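Long-range contacts in metallo-beta-lactamase superfamily protein (Thermus thermophilus, PDB 2ZWR), which binds a pair of zinc ions in a metallo-beta-lactamase-type site and is probably a hydrolase: residues L8-E13 against P29-E34; N14-E19 against R179-H184; T53-D58 against P82-A87; G23-D28 against P47-L52; V63-E68 against A97-P102. All blocks are in the same frame, centred on the assembly; numbering follows the deposited sequence.

Contact 1 of 5, residues L8-E13 against P29-E34; sequences LGPLQE and PGDEPE. With ZN (zinc ion), chain G.
Residues 8-13 turn back on themselves in a type I beta turn from Gly-9 to Gln-12, and residues 29-34, a loop leading into helix 33-43, pass the start of that turn, with the CA atoms of Gly-9 and Asp-31 5.1 Å apart. One polar bond joins the two segments: Gly-9 N donates to Glu-32 OE2 at 2.9 Å, almost straight (176°), and OE2 accepts with its anti lone pair, the one away from OE1. Glu-32 suits this place because its chain, extended beyond CG, carries the charge across to the turn. Asp-31 splits its duties. OD1 binds a further zinc, apart from the dinuclear site, at 2.1 Å and accepts a weak bond from Glu-32 N, while OD2 takes a hydrogen from a zinc-bound water and lies 3.3 Å from Gly-9 CA, an approach only glycine allows. Leu-8 presses CD1 against Asp-31 O at 3.3 Å. Glu-13, bent at its second torsion, brings OE1 to 3.4 Å from Gly-30 CA, where again no side chain intervenes. Paired backbone bonds between Leu-8 and Glu-13 make this a beta-hairpin, and Gln-12 O, bonded to His-184 ND1, places its turn beside the dinuclear site of the metallo-beta-lactamase fold.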
# COMPACT_ATOMS: atom_id res chain seq x y z
N LEU A 8 -0.66 11.85 -1.44
CA LEU A 8 -1.95 12.20 -0.86
C LEU A 8 -1.89 12.47 0.63
O LEU A 8 -1.22 11.76 1.37
CB LEU A 8 -2.98 11.08 -1.12
CG LEU A 8 -3.24 10.61 -2.56
CD1 LEU A 8 -4.06 9.36 -2.53
CD2 LEU A 8 -3.93 11.71 -3.40
N GLY A 9 -2.60 13.52 1.05
CA GLY A 9 -2.84 13.78 2.48
C GLY A 9 -1.69 14.44 3.21
O GLY A 9 -0.60 14.52 2.66
N PRO A 10 -1.94 14.90 4.46
CA PRO A 10 -0.91 15.54 5.29
C PRO A 10 0.29 14.63 5.58
O PRO A 10 1.39 15.13 5.83
CB PRO A 10 -1.66 15.85 6.60
CG PRO A 10 -2.86 14.88 6.60
CD PRO A 10 -3.24 14.82 5.15
N LEU A 11 0.08 13.32 5.55
CA LEU A 11 1.17 12.39 5.83
C LEU A 11 1.90 12.00 4.54
O LEU A 11 2.78 11.13 4.55
CB LEU A 11 0.67 11.15 6.61
CG LEU A 11 0.51 11.23 8.15
CD1 LEU A 11 1.75 11.80 8.84
CD2 LEU A 11 -0.72 12.01 8.58
N GLN A 12 1.54 12.65 3.44
CA GLN A 12 2.24 12.51 2.17
C GLN A 12 2.44 11.04 1.78
O GLN A 12 3.57 10.55 1.63
CB GLN A 12 3.55 13.30 2.21
CG GLN A 12 3.32 14.81 2.21
CD GLN A 12 4.60 15.61 2.31
OE1 GLN A 12 5.56 15.21 2.98
NE2 GLN A 12 4.62 16.76 1.65
N GLU A 13 1.31 10.34 1.64
CA GLU A 13 1.30 8.92 1.36
C GLU A 13 1.17 8.73 -0.15
O GLU A 13 0.52 9.55 -0.82
CB GLU A 13 0.12 8.28 2.11
CG GLU A 13 -0.14 6.79 1.81
CD GLU A 13 -1.19 6.57 0.73
OE1 GLU A 13 -1.81 7.55 0.26
OE2 GLU A 13 -1.39 5.41 0.32
N PRO A 29 -5.48 4.09 -1.58
CA PRO A 29 -6.05 5.45 -1.72
C PRO A 29 -6.19 6.13 -0.35
O PRO A 29 -7.22 6.00 0.29
CB PRO A 29 -7.44 5.18 -2.31
CG PRO A 29 -7.78 3.77 -1.87
CD PRO A 29 -6.49 3.03 -1.78
N GLY A 30 -5.15 6.86 0.06
CA GLY A 30 -5.00 7.34 1.43
C GLY A 30 -5.80 8.57 1.83
O GLY A 30 -6.18 8.72 3.00
N ASP A 31 -6.05 9.44 0.87
CA ASP A 31 -6.71 10.70 1.13
C ASP A 31 -7.00 11.40 -0.19
O ASP A 31 -6.62 10.92 -1.26
CB ASP A 31 -5.81 11.58 2.00
CG ASP A 31 -6.58 12.60 2.80
OD1 ASP A 31 -7.82 12.63 2.70
OD2 ASP A 31 -5.95 13.39 3.52
N GLU A 32 -7.71 12.52 -0.10
CA GLU A 32 -7.97 13.41 -1.24
C GLU A 32 -8.62 12.66 -2.41
O GLU A 32 -8.03 12.54 -3.49
CB GLU A 32 -6.68 14.12 -1.70
CG GLU A 32 -5.91 14.84 -0.58
CD GLU A 32 -4.79 15.74 -1.10
OE1 GLU A 32 -5.10 16.77 -1.76
OE2 GLU A 32 -3.61 15.45 -0.84
N PRO A 33 -9.85 12.17 -2.21
CA PRO A 33 -10.56 11.43 -3.25
C PRO A 33 -10.72 12.21 -4.56
O PRO A 33 -10.70 11.60 -5.63
CB PRO A 33 -11.93 11.16 -2.62
CG PRO A 33 -12.05 12.10 -1.46
CD PRO A 33 -10.65 12.31 -0.98
N GLU A 34 -10.86 13.54 -4.46
CA GLU A 34 -10.99 14.42 -5.63
C GLU A 34 -9.75 14.33 -6.50
O GLU A 34 -9.84 14.36 -7.72
CB GLU A 34 -11.19 15.89 -5.24
CG GLU A 34 -11.78 16.17 -3.87
CD GLU A 34 -10.80 15.93 -2.72
OE1 GLU A 34 -9.70 16.53 -2.68
OE2 GLU A 34 -11.16 15.15 -1.83
ZN ZN G . -8.83 14.29 3.62
O HOH W 1 -7.35 15.72 3.21

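Contact 2 of 5, residues N14-E19 against R179-H184; sequences NAYLVE and RVHPGH. With ZN (zinc ion), chain C.
The imidazole of His-184 is held at both nitrogens by three partners: NE2 binds zinc at 2.0 Å, and ND1 bonds to Gln-12 O and, weakly, to Leu-11 O, which fixes the ring's rotation. Asp-58, His-59, Asp-144 and a water complete the ion's shell. The side chain of His-184 leaves the backbone away from strand 13-20, and the residues just before it are the ones tied to that strand.

Two successive carbonyls, of Pro-182 and Gly-183, accept from it. Tyr-16 OH donates to Pro-182 O at 2.7 Å, lying in the carbonyl plane, on a lone pair. Asn-14 N donates to Gly-183 O, also at 2.7 Å and fairly straight (166°), but this donor stands above the carbonyl plane.

Tyrosine suits its place because it offers both a hydroxyl that reaches across and a broad face. His-181 CB sits over that face, 3.8 Å from the centroid of the Tyr-16 ring and displaced toward the rim, close to CZ and CE1, as a CH-pi contact. Beyond it, the edge of the His-181 ring points toward the face of Tyr-16 in an offset edge-to-face pair, centroids 5.5 Å apart and planes at 63°. His-181 NE2 bonds to Gln-139, and Phe-141 packs against both rings. The contact joins the two sheets of the metallo-beta-lactamase sandwich at the edge where its dinuclear zinc site lies.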
# COMPACT_ATOMS: atom_id res chain seq x y z
N ASN A 14 1.80 7.68 -0.69
CA ASN A 14 1.72 7.38 -2.13
C ASN A 14 0.66 6.32 -2.50
O ASN A 14 0.77 5.15 -2.09
CB ASN A 14 3.08 6.93 -2.69
CG ASN A 14 4.23 7.90 -2.38
OD1 ASN A 14 5.36 7.46 -2.14
ND2 ASN A 14 3.96 9.20 -2.41
N ALA A 15 -0.33 6.75 -3.29
CA ALA A 15 -1.26 5.84 -3.95
C ALA A 15 -0.73 5.48 -5.34
O ALA A 15 0.03 6.24 -5.93
CB ALA A 15 -2.64 6.48 -4.08
N TYR A 16 -1.13 4.32 -5.86
CA TYR A 16 -0.71 3.90 -7.19
C TYR A 16 -1.90 3.40 -7.97
O TYR A 16 -2.58 2.46 -7.54
CB TYR A 16 0.40 2.82 -7.12
CG TYR A 16 1.67 3.30 -6.43
CD1 TYR A 16 2.67 3.96 -7.15
CD2 TYR A 16 1.84 3.14 -5.06
CE1 TYR A 16 3.83 4.43 -6.51
CE2 TYR A 16 3.00 3.61 -4.42
CZ TYR A 16 3.99 4.26 -5.15
OH TYR A 16 5.13 4.71 -4.52
N LEU A 17 -2.17 4.07 -9.09
CA LEU A 17 -3.13 3.60 -10.07
C LEU A 17 -2.34 2.82 -11.11
O LEU A 17 -1.49 3.36 -11.81
CB LEU A 17 -3.89 4.78 -10.70
CG LEU A 17 -4.93 4.46 -11.79
CD1 LEU A 17 -6.10 3.60 -11.26
CD2 LEU A 17 -5.45 5.76 -12.45
N VAL A 18 -2.61 1.53 -11.19
CA VAL A 18 -1.77 0.61 -11.95
C VAL A 18 -2.63 -0.11 -12.98
O VAL A 18 -3.66 -0.71 -12.63
CB VAL A 18 -1.10 -0.46 -11.02
CG1 VAL A 18 -0.19 -1.38 -11.83
CG2 VAL A 18 -0.33 0.22 -9.87
N GLU A 19 -2.22 -0.05 -14.24
CA GLU A 19 -2.87 -0.83 -15.28
C GLU A 19 -2.26 -2.23 -15.28
O GLU A 19 -1.07 -2.38 -15.47
CB GLU A 19 -2.71 -0.16 -16.66
CG GLU A 19 -3.61 -0.79 -17.75
CD GLU A 19 -3.69 0.03 -19.05
OE1 GLU A 19 -2.86 0.94 -19.26
OE2 GLU A 19 -4.61 -0.26 -19.87
N ARG A 179 12.15 -2.71 -8.91
CA ARG A 179 11.75 -1.34 -8.63
C ARG A 179 10.80 -1.30 -7.43
O ARG A 179 9.85 -2.08 -7.37
CB ARG A 179 11.06 -0.72 -9.85
CG ARG A 179 11.98 -0.45 -11.04
CD ARG A 179 11.18 -0.24 -12.33
NE ARG A 179 11.06 -1.46 -13.14
N VAL A 180 11.05 -0.40 -6.49
CA VAL A 180 10.24 -0.29 -5.28
C VAL A 180 9.35 0.95 -5.37
O VAL A 180 9.83 2.06 -5.60
CB VAL A 180 11.13 -0.23 -4.01
CG1 VAL A 180 10.30 0.04 -2.75
CG2 VAL A 180 11.96 -1.52 -3.86
N HIS A 181 8.04 0.74 -5.24
CA HIS A 181 7.07 1.83 -5.15
C HIS A 181 6.53 1.83 -3.71
O HIS A 181 5.64 1.05 -3.38
CB HIS A 181 5.93 1.62 -6.14
CG HIS A 181 6.39 1.32 -7.54
ND1 HIS A 181 6.77 2.30 -8.43
CD2 HIS A 181 6.50 0.15 -8.20
CE1 HIS A 181 7.11 1.74 -9.58
NE2 HIS A 181 6.95 0.44 -9.47
N PRO A 182 7.11 2.70 -2.84
CA PRO A 182 6.78 2.67 -1.41
C PRO A 182 5.59 3.55 -1.02
O PRO A 182 5.12 4.37 -1.82
CB PRO A 182 8.07 3.21 -0.76
CG PRO A 182 8.59 4.23 -1.78
CD PRO A 182 8.10 3.75 -3.15
N GLY A 183 5.12 3.39 0.22
CA GLY A 183 4.00 4.16 0.74
C GLY A 183 4.28 5.63 1.01
O GLY A 183 3.35 6.42 1.12
N HIS A 184 5.56 6.00 1.14
CA HIS A 184 5.99 7.39 1.36
C HIS A 184 7.32 7.66 0.67
O HIS A 184 8.16 6.78 0.59
CB HIS A 184 6.12 7.72 2.87
CG HIS A 184 4.90 7.37 3.67
ND1 HIS A 184 3.90 8.27 3.93
CD2 HIS A 184 4.51 6.20 4.23
CE1 HIS A 184 2.94 7.68 4.62
NE2 HIS A 184 3.29 6.42 4.82
ZN ZN C . 2.04 5.12 5.63
O HOH W 2 1.48 4.62 7.39

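Contact 3 of 5, residues T53-D58 against P82-A87; sequences THAHFD and PLYEGA. With ZN (zinc ion), chain D; ZN (zinc ion), chain C.
His-54 NE2 and His-56 ND1 both bind one zinc ion at 2.2 Å, and Asp-58 OD2 binds a second at 2.3 Å. A water lies between the metals, 2.1 Å from the first zinc and 1.9 Å from the second, and donates a hydrogen to Asp-58 OD1 at 2.7 Å. His-125, His-59 and His-184 complete the shells, with Asp-144 shared by both ions.

In the second shell, His-54 ND1 donates to Thr-53 OG1 at 2.9 Å, nearly in the imidazole plane, which sets the ring's rotation; Thr-53 in turn bonds to Asp-28. His-56 NE2 is held by Pro-157 O.

Farther out, residues 82-87, the end of helix 81-85 and the start of helix 87-93, back the loop without any polar bond. Ala-55, small enough to fit, sets CB against Tyr-84 CB at 3.6 Å, at the edge of the tyrosine ring. Leu-83 runs alongside His-56, bringing CD1 to 4.0 Å from its CD2, and Ala-87 meets the CB of Phe-57.

Apolar residues thus alternate with metal ligands, as in the family's His-X-His-X-Asp-His motif. Two zinc ions would be expected to lower the pKa of the bridging water, and with Asp-58 orienting it, it is plausibly the hydrolytic nucleophile, present as hydroxide.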
# COMPACT_ATOMS: atom_id res chain seq x y z
N THR A 53 -1.90 -2.39 0.94
CA THR A 53 -0.67 -2.92 1.54
C THR A 53 -0.87 -3.08 3.03
O THR A 53 -0.44 -4.07 3.61
CB THR A 53 0.59 -2.02 1.29
OG1 THR A 53 0.42 -0.76 1.95
CG2 THR A 53 0.87 -1.84 -0.21
N HIS A 54 -1.54 -2.10 3.64
CA HIS A 54 -1.94 -2.18 5.05
C HIS A 54 -3.01 -1.13 5.36
O HIS A 54 -3.41 -0.37 4.47
CB HIS A 54 -0.72 -2.08 5.97
CG HIS A 54 -0.04 -0.74 5.96
ND1 HIS A 54 0.54 -0.20 4.84
CD2 HIS A 54 0.19 0.15 6.96
CE1 HIS A 54 1.08 0.97 5.13
NE2 HIS A 54 0.88 1.20 6.42
N ALA A 55 -3.48 -1.09 6.61
CA ALA A 55 -4.64 -0.28 6.99
C ALA A 55 -4.38 0.82 8.02
O ALA A 55 -5.30 1.22 8.73
CB ALA A 55 -5.79 -1.16 7.45
N HIS A 56 -3.15 1.33 8.10
CA HIS A 56 -2.96 2.62 8.75
C HIS A 56 -3.82 3.67 8.04
O HIS A 56 -4.01 3.62 6.81
CB HIS A 56 -1.51 3.05 8.76
CG HIS A 56 -0.67 2.27 9.71
ND1 HIS A 56 0.68 2.06 9.51
CD2 HIS A 56 -0.99 1.61 10.85
CE1 HIS A 56 1.16 1.33 10.50
NE2 HIS A 56 0.17 1.04 11.32
N PHE A 57 -4.35 4.61 8.83
CA PHE A 57 -5.30 5.60 8.33
C PHE A 57 -4.82 6.42 7.13
O PHE A 57 -5.65 6.85 6.31
CB PHE A 57 -5.81 6.51 9.47
CG PHE A 57 -4.79 7.53 9.97
CD1 PHE A 57 -4.11 7.32 11.17
CD2 PHE A 57 -4.57 8.73 9.28
CE1 PHE A 57 -3.19 8.26 11.67
CE2 PHE A 57 -3.65 9.68 9.77
CZ PHE A 57 -2.96 9.44 10.96
N ASP A 58 -3.51 6.65 7.02
CA ASP A 58 -2.97 7.41 5.88
C ASP A 58 -3.01 6.63 4.57
O ASP A 58 -2.71 7.19 3.51
CB ASP A 58 -1.56 7.96 6.18
CG ASP A 58 -0.56 6.86 6.56
OD1 ASP A 58 -0.87 6.01 7.42
OD2 ASP A 58 0.55 6.86 5.99
N PRO A 82 -8.55 -5.00 12.32
CA PRO A 82 -8.74 -4.12 13.47
C PRO A 82 -8.25 -2.69 13.22
O PRO A 82 -8.90 -1.74 13.64
CB PRO A 82 -7.93 -4.80 14.58
CG PRO A 82 -7.94 -6.25 14.18
CD PRO A 82 -7.75 -6.19 12.69
N LEU A 83 -7.13 -2.55 12.51
CA LEU A 83 -6.64 -1.24 12.11
C LEU A 83 -7.61 -0.56 11.15
O LEU A 83 -7.90 0.63 11.28
CB LEU A 83 -5.25 -1.36 11.47
CG LEU A 83 -4.05 -1.74 12.34
CD1 LEU A 83 -2.82 -1.94 11.47
CD2 LEU A 83 -3.77 -0.72 13.42
N TYR A 84 -8.13 -1.33 10.20
CA TYR A 84 -9.02 -0.82 9.17
C TYR A 84 -10.31 -0.31 9.79
O TYR A 84 -10.78 0.78 9.47
CB TYR A 84 -9.29 -1.92 8.15
CG TYR A 84 -10.15 -1.56 6.96
CD1 TYR A 84 -9.59 -1.04 5.79
CD2 TYR A 84 -11.53 -1.78 7.00
CE1 TYR A 84 -10.39 -0.74 4.69
CE2 TYR A 84 -12.33 -1.48 5.92
CZ TYR A 84 -11.76 -0.97 4.76
OH TYR A 84 -12.58 -0.67 3.69
N GLU A 85 -10.86 -1.09 10.72
CA GLU A 85 -12.13 -0.78 11.35
C GLU A 85 -12.11 0.49 12.20
O GLU A 85 -13.12 1.19 12.28
CB GLU A 85 -12.61 -1.98 12.17
CG GLU A 85 -13.01 -3.15 11.28
CD GLU A 85 -13.28 -4.43 12.04
OE1 GLU A 85 -12.56 -4.71 13.03
OE2 GLU A 85 -14.23 -5.16 11.65
N GLY A 86 -10.98 0.78 12.84
CA GLY A 86 -10.84 1.96 13.67
C GLY A 86 -10.01 3.08 13.07
O GLY A 86 -9.63 3.99 13.79
N ALA A 87 -9.76 3.04 11.76
CA ALA A 87 -8.84 3.98 11.11
C ALA A 87 -9.26 5.44 11.28
O ALA A 87 -8.42 6.31 11.44
CB ALA A 87 -8.67 3.65 9.63
ZN ZN D . 1.84 2.62 7.78
ZN ZN C . 2.04 5.12 5.63
O HOH W 2 1.48 4.62 7.39

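Contact 4 of 5, residues G23-D28 against P47-L52; sequences GPVLID and PLAILL
Val-25 turns CG1 anti to its carbonyl carbon (chi1 -72°), which brings that methyl to 4.2 Å from Leu-51 CD1, whereas Leu-26 holds CG anti to the backbone N (chi1 177°) and so extends its branched end on the other face of the sheet. Asp-28 places CG anti to its carbonyl carbon (chi1 -63°), laying OD1 3.3 Å from Leu-52 CA. The carboxylate's OD2 bonds to Thr-53 OG1 and His-59 ND1, so Asp-28 acts as a second-shell residue behind the zinc ligand His-59.

Four backbone bonds join the segments. Leu-48 N donates to Pro-24 O at 2.7 Å; proline, lacking an N-H, suits a position where the carbonyl does the work. Leu-26 then uses both its polar atoms, its N donating to Ala-49 O at 3.1 Å and its O accepting from Leu-51 N at 2.9 Å, so that it brackets Ile-50 as expected of a parallel ladder. Asp-28 N closes the series on Leu-51 O at 3.0 Å.

Leu-26 and Ile-50 lie on one face, Ile-27 and Leu-51 on the other. On the first, Leu-26 CB rests on Pro-47 CB at 3.8 Å; Leu-36 and Phe-40 pack on Leu-26, and Phe-40 also on Pro-47. At the far end Gly-23 CA lies 4.0 Å from Leu-48 CD1; with its positive phi, a CB would jam against the preceding carbonyl oxygen and run into that methyl. This is a beta-alpha-beta crossover: the strands are parallel neighbours in the sheet, and helix 33-43 connects them and packs on the Leu-26 face.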
# COMPACT_ATOMS: atom_id res chain seq x y z
N GLY A 23 -6.83 -5.47 -15.97
CA GLY A 23 -7.52 -4.21 -15.73
C GLY A 23 -6.86 -3.38 -14.64
O GLY A 23 -5.99 -3.88 -13.91
N PRO A 24 -7.26 -2.11 -14.51
CA PRO A 24 -6.64 -1.19 -13.55
C PRO A 24 -6.97 -1.52 -12.10
O PRO A 24 -8.08 -1.96 -11.79
CB PRO A 24 -7.24 0.18 -13.94
CG PRO A 24 -7.86 -0.03 -15.29
CD PRO A 24 -8.32 -1.44 -15.29
N VAL A 25 -6.00 -1.32 -11.23
CA VAL A 25 -6.22 -1.35 -9.79
C VAL A 25 -5.67 -0.09 -9.14
O VAL A 25 -4.74 0.55 -9.65
CB VAL A 25 -5.58 -2.59 -9.07
CG1 VAL A 25 -6.33 -3.85 -9.40
CG2 VAL A 25 -4.07 -2.72 -9.39
N LEU A 26 -6.24 0.23 -7.98
CA LEU A 26 -5.81 1.35 -7.20
C LEU A 26 -5.26 0.86 -5.85
O LEU A 26 -6.00 0.26 -5.06
CB LEU A 26 -6.99 2.31 -7.00
CG LEU A 26 -6.76 3.54 -6.13
CD1 LEU A 26 -5.59 4.36 -6.62
CD2 LEU A 26 -8.06 4.34 -6.10
N ILE A 27 -3.97 1.12 -5.62
CA ILE A 27 -3.27 0.72 -4.39
C ILE A 27 -3.20 1.87 -3.37
O ILE A 27 -2.69 2.94 -3.68
CB ILE A 27 -1.82 0.23 -4.72
CG1 ILE A 27 -1.87 -1.00 -5.64
CG2 ILE A 27 -1.02 -0.06 -3.44
CD1 ILE A 27 -0.50 -1.47 -6.14
N ASP A 28 -3.70 1.60 -2.16
CA ASP A 28 -3.62 2.53 -1.01
C ASP A 28 -4.17 3.97 -1.27
O ASP A 28 -3.42 4.95 -1.16
CB ASP A 28 -2.19 2.64 -0.46
CG ASP A 28 -1.65 1.33 0.09
OD1 ASP A 28 -2.37 0.32 0.13
OD2 ASP A 28 -0.46 1.33 0.51
N PRO A 47 -10.24 2.08 -11.90
CA PRO A 47 -9.83 0.89 -11.13
C PRO A 47 -10.98 -0.11 -11.00
O PRO A 47 -12.15 0.29 -10.94
CB PRO A 47 -9.46 1.47 -9.76
CG PRO A 47 -10.25 2.75 -9.67
CD PRO A 47 -10.24 3.30 -11.08
N LEU A 48 -10.64 -1.39 -10.97
CA LEU A 48 -11.62 -2.45 -10.77
C LEU A 48 -11.69 -2.90 -9.31
O LEU A 48 -12.59 -3.63 -8.91
CB LEU A 48 -11.28 -3.66 -11.66
CG LEU A 48 -11.32 -3.41 -13.17
CD1 LEU A 48 -11.05 -4.69 -13.94
CD2 LEU A 48 -12.64 -2.77 -13.60
N ALA A 49 -10.71 -2.46 -8.53
CA ALA A 49 -10.58 -2.88 -7.15
C ALA A 49 -9.62 -1.95 -6.43
O ALA A 49 -8.80 -1.28 -7.05
CB ALA A 49 -10.07 -4.34 -7.08
N ILE A 50 -9.74 -1.92 -5.10
CA ILE A 50 -8.79 -1.26 -4.23
C ILE A 50 -7.95 -2.36 -3.55
O ILE A 50 -8.51 -3.31 -3.01
CB ILE A 50 -9.51 -0.35 -3.18
CG1 ILE A 50 -10.10 0.89 -3.88
CG2 ILE A 50 -8.56 0.03 -2.02
CD1 ILE A 50 -11.00 1.80 -3.01
N LEU A 51 -6.62 -2.24 -3.65
CA LEU A 51 -5.69 -3.18 -3.00
C LEU A 51 -4.94 -2.42 -1.91
O LEU A 51 -4.41 -1.34 -2.15
CB LEU A 51 -4.69 -3.75 -4.03
CG LEU A 51 -5.03 -5.05 -4.80
CD1 LEU A 51 -6.44 -5.08 -5.39
CD2 LEU A 51 -3.99 -5.35 -5.89
N LEU A 52 -4.93 -2.98 -0.70
CA LEU A 52 -4.28 -2.32 0.45
C LEU A 52 -3.06 -3.07 0.97
O LEU A 52 -3.16 -4.22 1.39
CB LEU A 52 -5.29 -2.07 1.59
CG LEU A 52 -6.55 -1.26 1.27
CD1 LEU A 52 -7.49 -1.25 2.49
CD2 LEU A 52 -6.23 0.18 0.82

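Contact 5 of 5, residues V63-E68 against A97-P102; sequences VAPLVE and AIPKPP
The first turns of helix 63-70 lie beside an extended loop whose residues 99-102 all have polyproline-like backbone angles, and the two come closest at Ala-64 and Pro-101, CA to CA 5.1 Å. No direct hydrogen bond links them. A water does instead, accepting from Ala-64 N at 3.1 Å and donating to Pro-99 O at 2.9 Å; in the helix's first turn this N-H has no helical carbonyl to bond, and the water serves it.

The rest is apolar. Val-63, with CG1 anti to its backbone N, pushes that methyl to 3.5 Å from Pro-102 CD, tighter than usual van der Waals contact. One turn later Val-67 meets the same proline tip to tip, CG2 to Pro-102 CG at 3.8 Å, so the ring leans on two valines of one helix side. Between them Ala-64, short enough to let the loop approach, puts CB 3.5 Å from Lys-100 O and also touches Pro-99. The ring of Pro-65 crosses that of Pro-99 at about a right angle, CD to CG 3.7 Å; proline is well suited to a helix's first turn, where its missing N-H costs nothing.

Tyr-84 of helix 81-85 bonds to Pro-102 O and packs on Pro-101 and Val-63, while Leu-66 packs against helix 33-43, so helix 63-70 lies between helix 33-43 and this loop.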
# COMPACT_ATOMS: atom_id res chain seq x y z
N VAL A 63 -10.80 5.48 0.79
CA VAL A 63 -11.52 4.25 0.43
C VAL A 63 -13.04 4.46 0.37
O VAL A 63 -13.64 4.14 -0.64
CB VAL A 63 -11.15 3.05 1.34
CG1 VAL A 63 -12.10 1.87 1.10
CG2 VAL A 63 -9.71 2.63 1.09
N ALA A 64 -13.63 5.01 1.43
CA ALA A 64 -15.10 5.15 1.51
C ALA A 64 -15.80 5.86 0.33
O ALA A 64 -16.73 5.30 -0.26
CB ALA A 64 -15.54 5.74 2.86
N PRO A 65 -15.38 7.10 -0.02
CA PRO A 65 -15.97 7.78 -1.18
C PRO A 65 -15.82 7.02 -2.50
O PRO A 65 -16.75 7.03 -3.32
CB PRO A 65 -15.23 9.12 -1.26
CG PRO A 65 -13.99 8.96 -0.39
CD PRO A 65 -14.39 7.97 0.67
N LEU A 66 -14.68 6.36 -2.70
CA LEU A 66 -14.45 5.61 -3.94
C LEU A 66 -15.28 4.33 -4.03
O LEU A 66 -15.71 3.96 -5.12
CB LEU A 66 -12.95 5.31 -4.11
CG LEU A 66 -12.08 6.57 -4.26
CD1 LEU A 66 -10.63 6.20 -4.49
CD2 LEU A 66 -12.58 7.47 -5.38
N VAL A 67 -15.51 3.68 -2.90
CA VAL A 67 -16.40 2.51 -2.83
C VAL A 67 -17.86 2.93 -3.07
O VAL A 67 -18.59 2.28 -3.81
CB VAL A 67 -16.24 1.76 -1.47
CG1 VAL A 67 -17.34 0.75 -1.27
CG2 VAL A 67 -14.87 1.09 -1.39
N GLU A 68 -18.27 4.03 -2.44
CA GLU A 68 -19.59 4.62 -2.66
C GLU A 68 -19.84 4.97 -4.14
O GLU A 68 -20.90 4.68 -4.68
CB GLU A 68 -19.77 5.87 -1.79
CG GLU A 68 -21.21 6.37 -1.77
CD GLU A 68 -21.42 7.56 -0.85
OE1 GLU A 68 -20.52 8.45 -0.77
OE2 GLU A 68 -22.50 7.61 -0.21
N ALA A 97 -9.56 14.34 9.96
CA ALA A 97 -10.86 13.80 9.61
C ALA A 97 -10.79 12.93 8.36
O ALA A 97 -10.44 13.41 7.27
CB ALA A 97 -11.88 14.92 9.39
N ILE A 98 -11.14 11.65 8.51
CA ILE A 98 -11.40 10.79 7.35
C ILE A 98 -12.73 10.05 7.52
O ILE A 98 -13.18 9.84 8.65
CB ILE A 98 -10.22 9.79 7.03
CG1 ILE A 98 -9.87 8.93 8.25
CG2 ILE A 98 -9.01 10.54 6.50
CD1 ILE A 98 -9.26 7.57 7.90
N PRO A 99 -13.38 9.68 6.40
CA PRO A 99 -14.54 8.80 6.52
C PRO A 99 -14.12 7.39 6.92
O PRO A 99 -13.07 6.89 6.48
CB PRO A 99 -15.11 8.77 5.10
CG PRO A 99 -13.94 9.08 4.22
CD PRO A 99 -13.11 10.05 5.00
N LYS A 100 -14.95 6.76 7.75
CA LYS A 100 -14.74 5.38 8.17
C LYS A 100 -14.69 4.47 6.95
O LYS A 100 -15.60 4.49 6.11
CB LYS A 100 -15.86 4.94 9.12
CG LYS A 100 -15.60 3.60 9.81
CD LYS A 100 -16.80 3.13 10.62
CE LYS A 100 -16.43 1.98 11.53
NZ LYS A 100 -16.05 0.78 10.76
N PRO A 101 -13.61 3.68 6.83
CA PRO A 101 -13.47 2.76 5.71
C PRO A 101 -14.59 1.72 5.73
O PRO A 101 -14.90 1.19 6.80
CB PRO A 101 -12.09 2.13 5.96
CG PRO A 101 -11.39 3.11 6.85
CD PRO A 101 -12.46 3.62 7.74
N PRO A 102 -15.21 1.45 4.57
CA PRO A 102 -16.40 0.59 4.48
C PRO A 102 -16.12 -0.92 4.55
O PRO A 102 -15.15 -1.42 3.98
CB PRO A 102 -16.98 0.94 3.10
CG PRO A 102 -15.81 1.31 2.30
CD PRO A 102 -14.84 1.98 3.25
O HOH W 3 -12.23 5.54 4.11

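In the fold
All five contacts lie in one metallo-beta-lactamase domain. Contact 4 builds the first sheet, strands 23-27 and 50-51 being neighbours there; strand 13-20 of contact 2 adjoins 23-27 and reaches across to the second sheet. Along the chain, contacts 3, 4 and 5 fall inside the long loop that contact 2 closes, whereas contacts 1 and 2 interlock. Contacts 2 and 3, with centres about 18 Å apart, share a zinc ion and the bridging water, so the metal site draws on ligands from distant parts of the sequence. Contacts 1 and 4 border that site. Contact 5, about 12 Å between centres from contacts 1 and 3, joins helix 63-70 to loop 97-102, tied through Tyr-84 to contact 3.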